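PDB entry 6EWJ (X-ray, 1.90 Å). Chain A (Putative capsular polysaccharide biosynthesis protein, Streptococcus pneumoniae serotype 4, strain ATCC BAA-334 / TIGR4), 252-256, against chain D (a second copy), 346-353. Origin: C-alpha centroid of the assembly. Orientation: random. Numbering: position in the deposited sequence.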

# COMPACT_ATOMS: atom_id res chain seq x y z
N SER A 252 7.71 3.79 -25.01
CA SER A 252 8.49 4.05 -23.82
C SER A 252 8.40 2.90 -22.83
O SER A 252 8.08 3.10 -21.65
CB SER A 252 8.02 5.35 -23.11
OG SER A 252 8.27 6.49 -23.86
N TRP A 253 8.72 1.70 -23.29
CA TRP A 253 8.61 0.50 -22.43
C TRP A 253 9.76 0.39 -21.42
O TRP A 253 9.57 -0.09 -20.35
CB TRP A 253 8.50 -0.79 -23.31
CG TRP A 253 9.72 -1.07 -24.08
CD1 TRP A 253 10.02 -0.62 -25.32
CD2 TRP A 253 10.84 -1.87 -23.65
NE1 TRP A 253 11.26 -1.05 -25.69
CE2 TRP A 253 11.78 -1.84 -24.70
CE3 TRP A 253 11.15 -2.58 -22.47
CZ2 TRP A 253 13.03 -2.49 -24.63
CZ3 TRP A 253 12.38 -3.24 -22.40
CH2 TRP A 253 13.31 -3.19 -23.50
N GLU A 254 10.97 0.80 -21.79
CA GLU A 254 12.15 0.43 -21.03
C GLU A 254 12.29 1.17 -19.69
O GLU A 254 12.15 2.38 -19.63
CB GLU A 254 13.41 0.53 -21.88
CG GLU A 254 14.49 -0.32 -21.29
CD GLU A 254 15.74 -0.38 -22.09
OE1 GLU A 254 15.76 0.17 -23.22
OE2 GLU A 254 16.70 -0.97 -21.56
N TYR A 255 12.52 0.41 -18.64
CA TYR A 255 12.70 0.95 -17.29
C TYR A 255 13.78 0.15 -16.63
O TYR A 255 14.18 -0.90 -17.14
CB TYR A 255 11.42 0.86 -16.46
CG TYR A 255 10.88 -0.53 -16.23
CD1 TYR A 255 11.37 -1.33 -15.18
CD2 TYR A 255 9.81 -1.04 -16.99
CE1 TYR A 255 10.85 -2.59 -14.96
CE2 TYR A 255 9.27 -2.30 -16.73
CZ TYR A 255 9.79 -3.07 -15.73
OH TYR A 255 9.30 -4.35 -15.48
N ASP A 256 14.21 0.67 -15.48
CA ASP A 256 15.12 0.01 -14.60
C ASP A 256 14.42 -0.07 -13.23
O ASP A 256 13.48 0.65 -12.97
CB ASP A 256 16.42 0.82 -14.55
CG ASP A 256 17.56 0.08 -13.84
OD1 ASP A 256 17.45 -1.14 -13.54
OD2 ASP A 256 18.58 0.73 -13.59
N ALA D 346 0.91 0.11 -29.67
CA ALA D 346 1.65 0.05 -28.43
C ALA D 346 2.04 -1.42 -28.17
O ALA D 346 1.34 -2.37 -28.58
CB ALA D 346 0.83 0.58 -27.27
N SER D 347 3.20 -1.60 -27.58
CA SER D 347 3.72 -2.95 -27.30
C SER D 347 4.58 -2.83 -26.05
O SER D 347 4.86 -1.74 -25.57
CB SER D 347 4.50 -3.51 -28.52
OG SER D 347 5.67 -2.78 -28.83
N ASN D 348 4.96 -3.98 -25.51
CA ASN D 348 5.68 -4.00 -24.27
C ASN D 348 6.61 -5.17 -24.26
O ASN D 348 6.64 -5.98 -25.20
CB ASN D 348 4.68 -4.10 -23.15
CG ASN D 348 5.11 -3.37 -21.88
OD1 ASN D 348 6.30 -3.15 -21.63
ND2 ASN D 348 4.13 -3.03 -21.07
N VAL D 349 7.40 -5.25 -23.20
CA VAL D 349 8.36 -6.35 -23.03
C VAL D 349 8.16 -6.94 -21.66
O VAL D 349 8.17 -6.22 -20.65
CB VAL D 349 9.85 -5.91 -23.24
CG1 VAL D 349 10.81 -7.04 -22.89
CG2 VAL D 349 10.09 -5.43 -24.64
N HIS D 350 7.92 -8.28 -21.61
CA HIS D 350 7.79 -8.99 -20.35
C HIS D 350 8.73 -10.19 -20.43
O HIS D 350 8.41 -11.17 -21.12
CB HIS D 350 6.37 -9.49 -20.18
CG HIS D 350 5.34 -8.44 -20.14
ND1 HIS D 350 4.82 -7.86 -21.28
CD2 HIS D 350 4.72 -7.86 -19.09
CE1 HIS D 350 3.93 -6.95 -20.92
NE2 HIS D 350 3.83 -6.95 -19.61
N TYR D 351 9.92 -10.11 -19.86
CA TYR D 351 10.44 -8.98 -19.08
C TYR D 351 11.92 -8.95 -19.22
O TYR D 351 12.53 -9.91 -19.64
CB TYR D 351 10.20 -9.16 -17.54
CG TYR D 351 8.78 -9.19 -17.01
CD1 TYR D 351 8.11 -8.00 -16.72
CD2 TYR D 351 8.13 -10.38 -16.79
CE1 TYR D 351 6.83 -8.02 -16.19
CE2 TYR D 351 6.82 -10.42 -16.30
CZ TYR D 351 6.18 -9.24 -15.96
OH TYR D 351 4.89 -9.25 -15.48
N LYS D 352 12.54 -7.85 -18.84
CA LYS D 352 13.96 -7.84 -18.51
C LYS D 352 14.15 -8.89 -17.44
O LYS D 352 13.44 -8.85 -16.47
CB LYS D 352 14.37 -6.48 -17.93
CG LYS D 352 14.48 -5.39 -18.94
CD LYS D 352 15.25 -4.21 -18.38
CE LYS D 352 15.54 -3.21 -19.45
NZ LYS D 352 16.14 -1.95 -18.90
N PRO D 353 15.10 -9.85 -17.62
CA PRO D 353 15.43 -10.68 -16.48
C PRO D 353 15.89 -9.84 -15.30
O PRO D 353 16.54 -8.79 -15.46
CB PRO D 353 16.60 -11.55 -16.99
CG PRO D 353 16.50 -11.45 -18.46
CD PRO D 353 16.03 -10.07 -18.73
O HOH W 1 7.62 -2.20 -19.58
O HOH W 2 11.04 -5.55 -17.72

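Two irregular segments from two copies of the protein meet here, burying 371 Å² between them, and the contact is built from an aromatic platform and an anchored ammonium. Trp A253 (97 Å²) and Lys D352 (90 Å²) are the most covered residues. Ser A252 stands outside it: its CA-to-CB bond points away, and its hydroxyl is hydrogen-bonded elsewhere in the structure.

Trp A253 supplies the platform. Its CA-to-CB bond points toward chain D, and the p rotamer lays the indole against Val D349, whose CG2 sits 3.7 Å from the centroid of the six-membered ring and 9° off its normal, a CH-pi contact squarely over the face. A branched aliphatic side chain suits this place, offering methyl hydrogens to the ring without a polar group to satisfy. Beside it, Asn D348 OD1 approaches Trp A253 CB at 3.6 Å. Asn D348 OD1 also accepts from Val D349 N at 2.8 Å, which ties the side-chain amide to the backbone of the following residue, and water 1 links it to chain A, donating to Asn D348 OD1 at 2.6 Å and to Trp A253 O at 3.0 Å.

Glu A254 starts sideways, but an extended t, t chain brings its carboxylate to Lys D352. The lysine, extended from chi2 through chi4, passes near the indole, with Lys D352 CE 4.3 Å from Trp A253 CZ3, so the end of its aliphatic chain skirts the ring before the charge reaches on. Lys D352 NZ donates to Glu A254 OE2 at 2.9 Å in a salt bridge and to the backbone Tyr A255 O at 2.8 Å; one ammonium thus grips consecutive residues.

Tyr A255 also starts sideways, and its OH comes within 4.0 Å of Tyr D351 CD1. A tyrosine suits this place by pairing a ring with a hydroxyl that can reach water 2. Water 2 links the two stretches here, accepting from Lys D352 N at 3.0 Å and making a weak hydrogen bond with Tyr A255 OH at 3.1 Å. The CA-to-CB bond of Asp A256 points away, ending the contact.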